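Local coordinates for mRNA-binding protein PUF3 (Saccharomyces cerevisiae, PDB 3K49), which binds mRNAs encoding mitochondrial proteins through the Pumilio homology domain described here and promotes deadenylation and decay of COX17 mRNA, at residues D201-S204 with I205-L209; I190-L193 with L194-S198; G222-V225 with I226-V229; N237-M240 with V241-Q245; S138-V141 with L142-I145. All coordinates share one frame; numbering follows the deposited sequence.

Interaction 1: D201-S204 with I205-L209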
# COMPACT_ATOMS: atom_id res chain seq x y z
N ASP A 201 -13.19 -15.72 -2.57
CA ASP A 201 -12.10 -15.33 -1.68
C ASP A 201 -12.48 -14.09 -0.90
O ASP A 201 -12.28 -14.03 0.31
CB ASP A 201 -10.83 -15.05 -2.48
CG ASP A 201 -10.28 -16.28 -3.16
OD1 ASP A 201 -10.41 -17.38 -2.57
OD2 ASP A 201 -9.71 -16.15 -4.28
N GLN A 202 -13.04 -13.09 -1.59
CA GLN A 202 -13.46 -11.85 -0.95
C GLN A 202 -14.52 -12.11 0.11
O GLN A 202 -14.54 -11.46 1.15
CB GLN A 202 -13.97 -10.84 -1.98
CG GLN A 202 -12.97 -10.53 -3.07
CD GLN A 202 -13.49 -9.52 -4.07
OE1 GLN A 202 -14.33 -8.69 -3.76
NE2 GLN A 202 -12.97 -9.59 -5.29
N GLU A 203 -15.41 -13.06 -0.16
CA GLU A 203 -16.47 -13.41 0.77
C GLU A 203 -15.84 -14.01 2.02
O GLU A 203 -16.16 -13.61 3.14
CB GLU A 203 -17.47 -14.37 0.11
CG GLU A 203 -18.65 -14.74 0.99
CD GLU A 203 -19.62 -15.68 0.30
OE1 GLU A 203 -19.36 -16.05 -0.86
OE2 GLU A 203 -20.63 -16.06 0.93
N SER A 204 -14.93 -14.96 1.82
CA SER A 204 -14.23 -15.62 2.92
C SER A 204 -13.49 -14.64 3.83
O SER A 204 -13.37 -14.85 5.03
CB SER A 204 -13.26 -16.66 2.38
OG SER A 204 -12.35 -17.08 3.38
N ILE A 205 -13.00 -13.56 3.24
CA ILE A 205 -12.24 -12.56 3.98
C ILE A 205 -13.14 -11.58 4.72
O ILE A 205 -12.87 -11.20 5.86
CB ILE A 205 -11.33 -11.75 3.03
CG1 ILE A 205 -10.10 -12.56 2.61
CG2 ILE A 205 -10.93 -10.42 3.67
CD1 ILE A 205 -9.25 -11.86 1.63
N LEU A 206 -14.20 -11.14 4.05
CA LEU A 206 -15.10 -10.12 4.58
C LEU A 206 -15.98 -10.70 5.70
O LEU A 206 -16.49 -9.96 6.55
CB LEU A 206 -15.95 -9.54 3.46
CG LEU A 206 -15.16 -8.72 2.44
CD1 LEU A 206 -16.06 -8.29 1.28
CD2 LEU A 206 -14.50 -7.53 3.10
N ASN A 207 -16.17 -12.01 5.68
CA ASN A 207 -16.88 -12.71 6.73
C ASN A 207 -16.14 -12.71 8.07
O ASN A 207 -16.77 -12.67 9.12
CB ASN A 207 -17.17 -14.16 6.30
CG ASN A 207 -18.39 -14.26 5.38
OD1 ASN A 207 -19.07 -13.27 5.11
ND2 ASN A 207 -18.66 -15.48 4.91
N GLU A 208 -14.82 -12.75 8.04
CA GLU A 208 -14.04 -12.72 9.27
C GLU A 208 -13.86 -11.29 9.78
O GLU A 208 -13.31 -11.08 10.87
CB GLU A 208 -12.67 -13.38 9.07
CG GLU A 208 -12.74 -14.87 8.75
CD GLU A 208 -11.44 -15.59 9.06
OE1 GLU A 208 -11.27 -16.76 8.63
OE2 GLU A 208 -10.58 -14.99 9.74
N LEU A 209 -14.32 -10.31 9.02
CA LEU A 209 -14.16 -8.92 9.41
C LEU A 209 -15.50 -8.27 9.78
O LEU A 209 -15.54 -7.28 10.51
CB LEU A 209 -13.50 -8.12 8.27
CG LEU A 209 -12.18 -8.60 7.66
CD1 LEU A 209 -11.65 -7.56 6.72
CD2 LEU A 209 -11.16 -8.88 8.76
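Glu203 swings CG away from its backbone N (chi1 -177°) while Asn207, one helical turn on, keeps CG folded back beside its own N (chi1 -80°), and these two choices set the side chains alongside each other, pointing the same way. CG of Glu203 comes to 4.0 Å from ND2 of Asn207, with the carboxylate and amide planes almost at right angles, 83° apart. It is a van der Waals touch; the polar end of Asn207 has another partner, OD1 accepting a weak bond from Lys210 NZ. Underneath, the helix is held by Leu206 N to Gln202 O at 2.9 Å and Asn207 N to Glu203 O at 3.0 Å. Leu206 also lays CG against the carbonyl of its turn-mate, 3.1 Å from Gln202 O, and Ile205 CG1 sits 3.5 Å from Asp201 O. Further along, CG of Glu208 lies beside Ser204 O before its carboxylate reaches Gly175 N. Nothing here touches RNA: the nearest nucleic-acid atom is about 13 Å away. Helix 199-207 of Pumilio repeat 5 packs Ile205 on helices 167-173 and 177-181, while Gln202 and Leu206 press on Met240 of helix 238-252.

Interaction 2: I190-L193 with L194-S198. With nucleotides of chain B.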
# COMPACT_ATOMS: atom_id res chain seq x y z
N ILE A 190 -3.83 -8.44 2.91
CA ILE A 190 -5.28 -8.48 2.88
C ILE A 190 -5.80 -7.58 1.75
O ILE A 190 -6.65 -7.99 0.96
CB ILE A 190 -5.89 -8.03 4.23
CG1 ILE A 190 -5.54 -9.04 5.33
CG2 ILE A 190 -7.40 -7.85 4.09
CD1 ILE A 190 -5.73 -10.47 4.90
N GLN A 191 -5.26 -6.37 1.67
CA GLN A 191 -5.64 -5.48 0.59
C GLN A 191 -5.38 -6.10 -0.80
O GLN A 191 -6.18 -5.90 -1.72
CB GLN A 191 -4.95 -4.12 0.77
CG GLN A 191 -5.54 -3.33 1.95
CD GLN A 191 -4.83 -2.00 2.23
OE1 GLN A 191 -4.78 -1.11 1.38
NE2 GLN A 191 -4.30 -1.87 3.44
N ARG A 192 -4.30 -6.86 -0.94
CA ARG A 192 -4.02 -7.49 -2.23
C ARG A 192 -4.96 -8.67 -2.46
O ARG A 192 -5.45 -8.85 -3.58
CB ARG A 192 -2.55 -7.94 -2.35
CG ARG A 192 -1.60 -6.80 -2.55
CD ARG A 192 -1.74 -6.25 -3.95
NE ARG A 192 -0.73 -5.24 -4.25
CZ ARG A 192 -0.96 -3.93 -4.24
NH1 ARG A 192 -2.17 -3.47 -3.96
NH2 ARG A 192 0.02 -3.07 -4.52
N LEU A 193 -5.22 -9.45 -1.42
CA LEU A 193 -6.06 -10.62 -1.59
C LEU A 193 -7.44 -10.18 -2.05
O LEU A 193 -8.02 -10.78 -2.95
CB LEU A 193 -6.13 -11.46 -0.32
CG LEU A 193 -4.83 -12.26 -0.06
CD1 LEU A 193 -4.87 -13.02 1.27
CD2 LEU A 193 -4.54 -13.22 -1.21
N LEU A 194 -7.94 -9.09 -1.47
CA LEU A 194 -9.22 -8.53 -1.88
C LEU A 194 -9.19 -8.04 -3.32
O LEU A 194 -10.09 -8.37 -4.08
CB LEU A 194 -9.64 -7.40 -0.94
CG LEU A 194 -10.00 -7.84 0.48
CD1 LEU A 194 -10.25 -6.62 1.34
CD2 LEU A 194 -11.22 -8.75 0.47
N GLU A 195 -8.16 -7.29 -3.70
CA GLU A 195 -8.06 -6.72 -5.04
C GLU A 195 -8.01 -7.79 -6.13
O GLU A 195 -8.71 -7.70 -7.14
CB GLU A 195 -6.85 -5.79 -5.17
CG GLU A 195 -6.71 -5.17 -6.57
CD GLU A 195 -5.29 -4.68 -6.90
OE1 GLU A 195 -5.00 -4.39 -8.09
OE2 GLU A 195 -4.46 -4.58 -5.97
N PHE A 196 -7.21 -8.83 -5.89
CA PHE A 196 -6.94 -9.87 -6.88
C PHE A 196 -7.73 -11.15 -6.68
O PHE A 196 -7.66 -12.05 -7.51
CB PHE A 196 -5.43 -10.21 -6.87
CG PHE A 196 -4.56 -9.16 -7.51
CD1 PHE A 196 -4.19 -8.02 -6.81
CD2 PHE A 196 -4.12 -9.30 -8.81
CE1 PHE A 196 -3.40 -7.04 -7.40
CE2 PHE A 196 -3.32 -8.32 -9.40
CZ PHE A 196 -2.96 -7.19 -8.70
N GLY A 197 -8.45 -11.25 -5.56
CA GLY A 197 -9.16 -12.47 -5.22
C GLY A 197 -10.45 -12.67 -6.01
O GLY A 197 -11.06 -11.71 -6.50
N SER A 198 -10.86 -13.93 -6.11
CA SER A 198 -12.17 -14.28 -6.66
C SER A 198 -13.27 -13.76 -5.72
O SER A 198 -13.01 -13.48 -4.54
CB SER A 198 -12.31 -15.80 -6.81
OG SER A 198 -12.44 -16.44 -5.54
P A B 6 2.31 7.51 8.13
OP1 A B 6 3.67 7.88 8.57
OP2 A B 6 1.77 8.10 6.87
O5' A B 6 2.24 5.93 7.99
C5' A B 6 2.40 5.09 9.13
C4' A B 6 2.21 3.64 8.74
O4' A B 6 0.88 3.41 8.21
C3' A B 6 3.10 3.10 7.62
O3' A B 6 4.42 2.83 8.11
C2' A B 6 2.36 1.83 7.23
O2' A B 6 2.59 0.77 8.14
C1' A B 6 0.91 2.27 7.36
N9 A B 6 0.27 2.61 6.10
C8 A B 6 0.36 3.79 5.40
N7 A B 6 -0.37 3.81 4.30
C5 A B 6 -0.96 2.55 4.29
C6 A B 6 -1.86 1.94 3.38
N6 A B 6 -2.31 2.55 2.28
N1 A B 6 -2.28 0.69 3.65
C2 A B 6 -1.81 0.09 4.76
N3 A B 6 -0.95 0.56 5.68
C4 A B 6 -0.57 1.81 5.38
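Leu194 and Ile190 meet one turn apart on helix 186-196, the RNA-reading helix of Pumilio repeat 5 in this all-helical superhelical fold. CD1 of Leu194 comes across CG2 of Ile190 at 4.1 Å, the two branched side chains crossing at a slant, and the backbone below is tied by a straight bond, Leu194 N to Ile190 O at 3.0 Å (169°). Leu194 then continues onto Tyr228 of helix 222-230 and Ile205 of helix 199-207. Leu193 packs on helix 167-173, meeting Ile169, Leu170 and Leu173, and also touches Ile158 and Ile205; its carbonyl accepts a weak bond from Gly197 N, the first residue to leave the helix. Arg192 carries the polar side. Its chain bends at chi2 (-73°), which sets the guanidinium alongside the Glu195 carboxylate, the two chains pointing the same way, and NH1 makes a salt bridge to Glu195 OE2 at 3.2 Å, the two flat groups nearly perpendicular. Glu159 on helix 150-160 takes NE, so two carboxylates hold separate nitrogens, NH1 and NE. The same bend brings Arg192 CD to 3.9 Å from CE1 of Phe196. On the inner surface of the superhelix Gln191 reads the RNA: its extended chain brings NE2 to N1 of A6 of chain B, a hydrogen bond of 3.3 Å.

Interaction 3: G222-V225 with I226-V229. With nucleotides of chain B.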
# COMPACT_ATOMS: atom_id res chain seq x y z
N GLY A 222 -5.89 -1.44 10.40
CA GLY A 222 -7.22 -1.85 9.97
C GLY A 222 -8.04 -0.77 9.25
O GLY A 222 -8.83 -1.10 8.36
N ASN A 223 -7.86 0.49 9.63
CA ASN A 223 -8.61 1.58 9.00
C ASN A 223 -8.30 1.72 7.51
O ASN A 223 -9.11 2.24 6.73
CB ASN A 223 -8.40 2.91 9.73
CG ASN A 223 -7.09 3.58 9.39
OD1 ASN A 223 -7.00 4.32 8.41
ND2 ASN A 223 -6.08 3.35 10.23
N TYR A 224 -7.13 1.24 7.09
CA TYR A 224 -6.82 1.25 5.67
C TYR A 224 -7.63 0.18 4.95
O TYR A 224 -8.08 0.39 3.83
CB TYR A 224 -5.33 1.04 5.43
CG TYR A 224 -4.50 2.23 5.83
CD1 TYR A 224 -3.75 2.22 7.01
CD2 TYR A 224 -4.45 3.38 5.04
CE1 TYR A 224 -2.98 3.31 7.38
CE2 TYR A 224 -3.68 4.47 5.40
CZ TYR A 224 -2.95 4.43 6.57
OH TYR A 224 -2.20 5.51 6.93
N VAL A 225 -7.82 -0.97 5.60
CA VAL A 225 -8.61 -2.04 5.01
C VAL A 225 -10.05 -1.56 4.82
O VAL A 225 -10.71 -1.90 3.83
CB VAL A 225 -8.63 -3.30 5.91
CG1 VAL A 225 -9.47 -4.40 5.27
CG2 VAL A 225 -7.23 -3.78 6.18
N ILE A 226 -10.51 -0.77 5.79
CA ILE A 226 -11.86 -0.22 5.71
C ILE A 226 -11.94 0.72 4.51
O ILE A 226 -12.89 0.68 3.74
CB ILE A 226 -12.25 0.56 7.01
CG1 ILE A 226 -12.27 -0.34 8.25
CG2 ILE A 226 -13.59 1.25 6.82
CD1 ILE A 226 -13.10 -1.60 8.07
N GLN A 227 -10.94 1.58 4.38
CA GLN A 227 -10.91 2.55 3.31
C GLN A 227 -10.91 1.89 1.95
O GLN A 227 -11.53 2.38 1.00
CB GLN A 227 -9.70 3.45 3.46
CG GLN A 227 -9.77 4.29 4.71
CD GLN A 227 -8.64 5.28 4.81
OE1 GLN A 227 -8.57 6.25 4.05
NE2 GLN A 227 -7.75 5.06 5.78
N TYR A 228 -10.21 0.77 1.85
CA TYR A 228 -10.15 0.06 0.58
C TYR A 228 -11.51 -0.51 0.24
O TYR A 228 -11.91 -0.48 -0.92
CB TYR A 228 -9.09 -1.05 0.60
CG TYR A 228 -9.13 -1.87 -0.67
CD1 TYR A 228 -8.55 -1.40 -1.84
CD2 TYR A 228 -9.79 -3.10 -0.70
CE1 TYR A 228 -8.61 -2.13 -3.00
CE2 TYR A 228 -9.85 -3.84 -1.86
CZ TYR A 228 -9.26 -3.35 -3.01
OH TYR A 228 -9.31 -4.08 -4.18
N VAL A 229 -12.22 -1.04 1.23
CA VAL A 229 -13.59 -1.52 1.00
C VAL A 229 -14.53 -0.39 0.61
O VAL A 229 -15.37 -0.55 -0.27
CB VAL A 229 -14.16 -2.21 2.24
CG1 VAL A 229 -15.57 -2.68 1.95
CG2 VAL A 229 -13.26 -3.37 2.67
P U B 5 0.41 12.77 10.85
OP1 U B 5 1.53 12.34 11.72
OP2 U B 5 0.68 13.42 9.54
O5' U B 5 -0.54 11.52 10.56
C5' U B 5 -0.24 10.61 9.52
C4' U B 5 -0.56 9.21 9.99
O4' U B 5 -1.99 9.03 10.03
C3' U B 5 -0.09 8.08 9.10
O3' U B 5 1.30 7.83 9.35
C2' U B 5 -0.96 6.94 9.62
O2' U B 5 -0.46 6.43 10.83
C1' U B 5 -2.29 7.66 9.88
N1 U B 5 -3.29 7.52 8.80
C2 U B 5 -4.18 6.48 8.88
O2 U B 5 -4.17 5.68 9.80
N3 U B 5 -5.09 6.40 7.85
C4 U B 5 -5.18 7.23 6.77
O4 U B 5 -6.01 7.00 5.90
C5 U B 5 -4.22 8.30 6.75
C6 U B 5 -3.33 8.40 7.74
P A B 6 2.31 7.51 8.13
OP1 A B 6 3.67 7.88 8.57
OP2 A B 6 1.77 8.10 6.87
O5' A B 6 2.24 5.93 7.99
C5' A B 6 2.40 5.09 9.13
C4' A B 6 2.21 3.64 8.74
O4' A B 6 0.88 3.41 8.21
C3' A B 6 3.10 3.10 7.62
O3' A B 6 4.42 2.83 8.11
C2' A B 6 2.36 1.83 7.23
O2' A B 6 2.59 0.77 8.14
C1' A B 6 0.91 2.27 7.36
N9 A B 6 0.27 2.61 6.10
C8 A B 6 0.36 3.79 5.40
N7 A B 6 -0.37 3.81 4.30
C5 A B 6 -0.96 2.55 4.29
C6 A B 6 -1.86 1.94 3.38
N6 A B 6 -2.31 2.55 2.28
N1 A B 6 -2.28 0.69 3.65
C2 A B 6 -1.81 0.09 4.76
N3 A B 6 -0.95 0.56 5.68
C4 A B 6 -0.57 1.81 5.38
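Asn223 and Gln227, side by side on helix 222-230, present their amides to the polar edge of U5 of chain B. Hydrogen bonds come first. Asn223 OD1 accepts from N3 of that base at 2.9 Å and ND2 donates to its O2 at 3.0 Å and also to Asp219 O, while Gln227 NE2 reaches O4 of the base at 2.6 Å. Chi1 of 79° puts the Asn223 amide between its backbone N and carbonyl, nearly coplanar with that of Gln227. Gln227 NE2 also donates to Asn223 O at 3.3 Å, from above the carbonyl plane, and weakly to Asn223 OD1, which fixes its rotation. Gln227 N reaches Asn223 O from the opposite face. This pair reading the uracil edge is the classic Pumilio recognition scheme. Stacking is the work of Tyr224: A6 of chain B lies over one ring face, C5 being 3.4 Å above the plane, and the hydroxyl end runs close to U5 of chain B. Val229 N closes on Val225 O at 3.1 Å, where its CG2 also rests. Tyr224 and Tyr228 meet helix 186-196, Asn223 and Gln227 rest on Val267 of helix 264-274, and Ile226 and Val229 pack on helix 238-252.

Interaction 4: N237-M240 with V241-Q245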
# COMPACT_ATOMS: atom_id res chain seq x y z
N ASN A 237 -19.08 -7.51 -5.89
CA ASN A 237 -19.92 -8.62 -5.45
C ASN A 237 -20.96 -8.26 -4.40
O ASN A 237 -20.98 -7.15 -3.87
CB ASN A 237 -19.05 -9.79 -4.98
CG ASN A 237 -17.95 -9.35 -4.03
OD1 ASN A 237 -18.21 -8.92 -2.91
ND2 ASN A 237 -16.70 -9.48 -4.47
N LYS A 238 -21.82 -9.23 -4.09
CA LYS A 238 -22.89 -9.04 -3.12
C LYS A 238 -22.35 -8.77 -1.72
O LYS A 238 -23.03 -8.15 -0.89
CB LYS A 238 -23.79 -10.28 -3.10
CG LYS A 238 -23.06 -11.55 -2.65
CD LYS A 238 -24.01 -12.73 -2.52
CE LYS A 238 -23.27 -13.97 -2.01
NZ LYS A 238 -24.19 -15.13 -1.82
N GLU A 239 -21.14 -9.25 -1.45
CA GLU A 239 -20.56 -9.15 -0.12
C GLU A 239 -19.97 -7.77 0.13
O GLU A 239 -20.11 -7.21 1.23
CB GLU A 239 -19.49 -10.23 0.08
CG GLU A 239 -18.88 -10.26 1.47
CD GLU A 239 -19.89 -10.63 2.54
OE1 GLU A 239 -21.01 -11.05 2.18
OE2 GLU A 239 -19.56 -10.50 3.74
N MET A 240 -19.33 -7.20 -0.89
CA MET A 240 -18.80 -5.85 -0.79
C MET A 240 -19.92 -4.85 -0.49
O MET A 240 -19.82 -4.07 0.47
CB MET A 240 -18.09 -5.45 -2.08
CG MET A 240 -16.71 -6.07 -2.24
SD MET A 240 -15.49 -5.44 -1.06
CE MET A 240 -13.97 -6.10 -1.76
N VAL A 241 -20.97 -4.88 -1.29
CA VAL A 241 -22.11 -3.98 -1.12
C VAL A 241 -22.65 -4.00 0.33
O VAL A 241 -22.82 -2.95 0.96
CB VAL A 241 -23.24 -4.31 -2.12
CG1 VAL A 241 -24.47 -3.44 -1.85
CG2 VAL A 241 -22.75 -4.14 -3.54
N ASP A 242 -22.91 -5.19 0.85
CA ASP A 242 -23.40 -5.31 2.22
C ASP A 242 -22.39 -4.77 3.24
O ASP A 242 -22.78 -4.03 4.15
CB ASP A 242 -23.71 -6.77 2.55
CG ASP A 242 -24.93 -7.29 1.81
OD1 ASP A 242 -25.69 -6.46 1.27
OD2 ASP A 242 -25.12 -8.52 1.77
N ILE A 243 -21.12 -5.13 3.10
CA ILE A 243 -20.10 -4.67 4.05
C ILE A 243 -19.91 -3.16 3.95
O ILE A 243 -19.69 -2.49 4.95
CB ILE A 243 -18.76 -5.37 3.82
CG1 ILE A 243 -18.92 -6.89 3.91
CG2 ILE A 243 -17.72 -4.88 4.82
CD1 ILE A 243 -19.44 -7.37 5.25
N LYS A 244 -19.99 -2.63 2.73
CA LYS A 244 -19.85 -1.19 2.55
C LYS A 244 -20.97 -0.45 3.28
O LYS A 244 -20.76 0.65 3.79
CB LYS A 244 -19.83 -0.80 1.08
CG LYS A 244 -19.51 0.67 0.87
CD LYS A 244 -19.51 1.03 -0.60
CE LYS A 244 -19.26 2.51 -0.83
NZ LYS A 244 -18.90 2.77 -2.27
N GLN A 245 -22.15 -1.06 3.33
CA GLN A 245 -23.28 -0.50 4.04
C GLN A 245 -23.07 -0.51 5.57
O GLN A 245 -23.28 0.50 6.24
CB GLN A 245 -24.57 -1.23 3.66
CG GLN A 245 -25.85 -0.66 4.30
CD GLN A 245 -26.16 0.76 3.86
OE1 GLN A 245 -25.82 1.16 2.76
NE2 GLN A 245 -26.80 1.53 4.73
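The carboxylate of Glu239 has Ile243 standing off one side of its plane, toward the OE2 end: CD1 of Ile243 is 3.5 Å from Glu239 OE2 and CG1 is 3.7 Å from that same oxygen. The two chains meet at a slant. A bend at chi2 (65°) of Glu239 folds the acid back over Ile243. The second flat group, the carboxylate of Asp242, sits by the carbonyl of Lys238, with OD2 and Lys238 O 3.4 Å apart; both are acceptors, so no bond joins them. Asp242 OD2 is also 4.8 Å from Glu239 OE1, and these like charges near the start of the helix may be eased by its N-terminal dipole. Were Glu239 an alanine, Ile243 would probably lose the chain it leans on, its CG1 and CD1 left without that neighbour. The third flat group is the amide of Asn237, the N-cap: OD1 accepts from Met240 N at 2.9 Å and weakly from Glu239 N. The first backbone bonds are long and weak, as from Val241 N to Asn237 O at 3.4 Å, and firm up by Lys244 N to Met240 O at 2.7 Å. Lys244, buried and extended, gives NZ to the carbonyls of Tyr274 and Gln232. In repeat 6, the opening of helix 238-252 thus lies against helix 199-207: Asn237 ND2 bonds to Gln202 OE1, and Glu239 lies on Leu206 and Asn207.

Interaction 5: S138-V141 with L142-I145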
# COMPACT_ATOMS: atom_id res chain seq x y z
N SER A 138 4.48 -22.70 0.28
CA SER A 138 3.11 -23.13 0.53
C SER A 138 2.78 -23.45 1.99
O SER A 138 1.62 -23.41 2.40
CB SER A 138 2.73 -24.30 -0.39
OG SER A 138 3.53 -25.43 -0.12
N ASP A 139 3.80 -23.76 2.79
CA ASP A 139 3.60 -24.11 4.19
C ASP A 139 4.14 -23.06 5.13
O ASP A 139 4.24 -23.30 6.34
CB ASP A 139 4.29 -25.42 4.50
CG ASP A 139 3.76 -26.56 3.69
OD1 ASP A 139 2.62 -27.00 3.97
OD2 ASP A 139 4.48 -27.00 2.78
N SER A 140 4.51 -21.91 4.59
CA SER A 140 5.22 -20.89 5.37
C SER A 140 4.57 -19.54 5.19
O SER A 140 5.17 -18.51 5.51
CB SER A 140 6.69 -20.83 4.96
OG SER A 140 7.27 -22.11 4.94
N VAL A 141 3.35 -19.55 4.67
CA VAL A 141 2.64 -18.33 4.33
C VAL A 141 2.53 -17.35 5.48
O VAL A 141 2.99 -16.21 5.35
CB VAL A 141 1.27 -18.63 3.74
CG1 VAL A 141 0.50 -17.35 3.54
CG2 VAL A 141 1.45 -19.38 2.42
N LEU A 142 1.94 -17.78 6.60
CA LEU A 142 1.86 -16.93 7.80
C LEU A 142 3.24 -16.39 8.21
O LEU A 142 3.40 -15.20 8.49
CB LEU A 142 1.20 -17.66 8.99
CG LEU A 142 -0.33 -17.76 8.99
CD1 LEU A 142 -0.79 -18.64 10.13
CD2 LEU A 142 -0.96 -16.38 9.08
N GLN A 143 4.24 -17.28 8.25
CA GLN A 143 5.59 -16.82 8.54
C GLN A 143 6.05 -15.77 7.52
O GLN A 143 6.69 -14.79 7.90
CB GLN A 143 6.57 -17.99 8.60
CG GLN A 143 7.99 -17.52 8.86
CD GLN A 143 9.01 -18.63 8.70
OE1 GLN A 143 8.66 -19.77 8.40
NE2 GLN A 143 10.28 -18.29 8.90
N MET A 144 5.72 -15.98 6.25
CA MET A 144 6.16 -15.05 5.20
C MET A 144 5.54 -13.66 5.37
O MET A 144 6.24 -12.64 5.21
CB MET A 144 5.83 -15.59 3.80
CG MET A 144 6.52 -16.88 3.41
SD MET A 144 8.30 -16.68 3.26
CE MET A 144 8.87 -17.57 4.71
N ILE A 145 4.25 -13.62 5.68
CA ILE A 145 3.52 -12.35 5.83
C ILE A 145 4.00 -11.55 7.03
O ILE A 145 3.94 -10.33 7.03
CB ILE A 145 2.01 -12.58 5.94
CG1 ILE A 145 1.52 -13.38 4.74
CG2 ILE A 145 1.27 -11.25 6.07
CD1 ILE A 145 0.02 -13.44 4.61
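Met144 wraps back over the backbone of Ser140 at the start of helix 141-146. Its CB sits 3.3 Å from Val141 O, and CG, placed beside its own N, comes closer still to the preceding carbonyl, 3.0 Å from Ser140 O. At chi2 (-66°) the chain turns, carrying SD round, and a second bend at chi3 (108°) brings the methyl back, with CE 3.9 Å from Ser140 CB. The thioether therefore folds over the first turn as a cover, and it also touches Lys106 and Leu110 of helix 105-110. With alanine at Met144, the CG-to-CE chain that lies over Ser140 would be gone, and a gap would probably open between Ser140 CB and Leu110. Beneath the side chain the backbone is fixed by Met144 N to Ser140 O at 2.7 Å, with Ile145 N to Val141 O following at 2.9 Å. Ser140 occupies the N-cap position but makes no capping bond; its OG bonds instead to Lys106 NZ, to which Gln143 OE1 adds a weak bond. Gln143 OE1 also lies 4.1 Å from Ser140 CB. On the far flank Val141 and Ile145 run side by side, Val141 CG1 and Ile145 CD1 meeting at 4.1 Å. This opening turn of Pumilio repeat 4 joins neighbouring helices by packing and by the Ser140-Lys106 bond: Met144 and Gln143 face helix 105-110, whereas Val141 lies on Phe168, Ser172 and Leu173 of helix 167-173.

How the interactions relate
From the N terminus the order is interaction 5, then 2, 1, 3 and 4, all in series; none closes a long loop, nests or crosses, since each joins side chains about one helical turn apart. Interaction 5 in repeat 4 stands alone, with centres about 17 Å from interaction 2 and no touch. Interactions 2 and 1 lie on successive helices of repeat 5, interaction 1 running on into repeat 6, and interactions 3 and 4 on successive helices of repeat 6. The two repeats are stitched together side by side: interaction 2 touches 3 on the RNA-reading helices, and interaction 1 touches 4 on the outer helices. Interaction 1 also meets 3 through Leu209 and Val225.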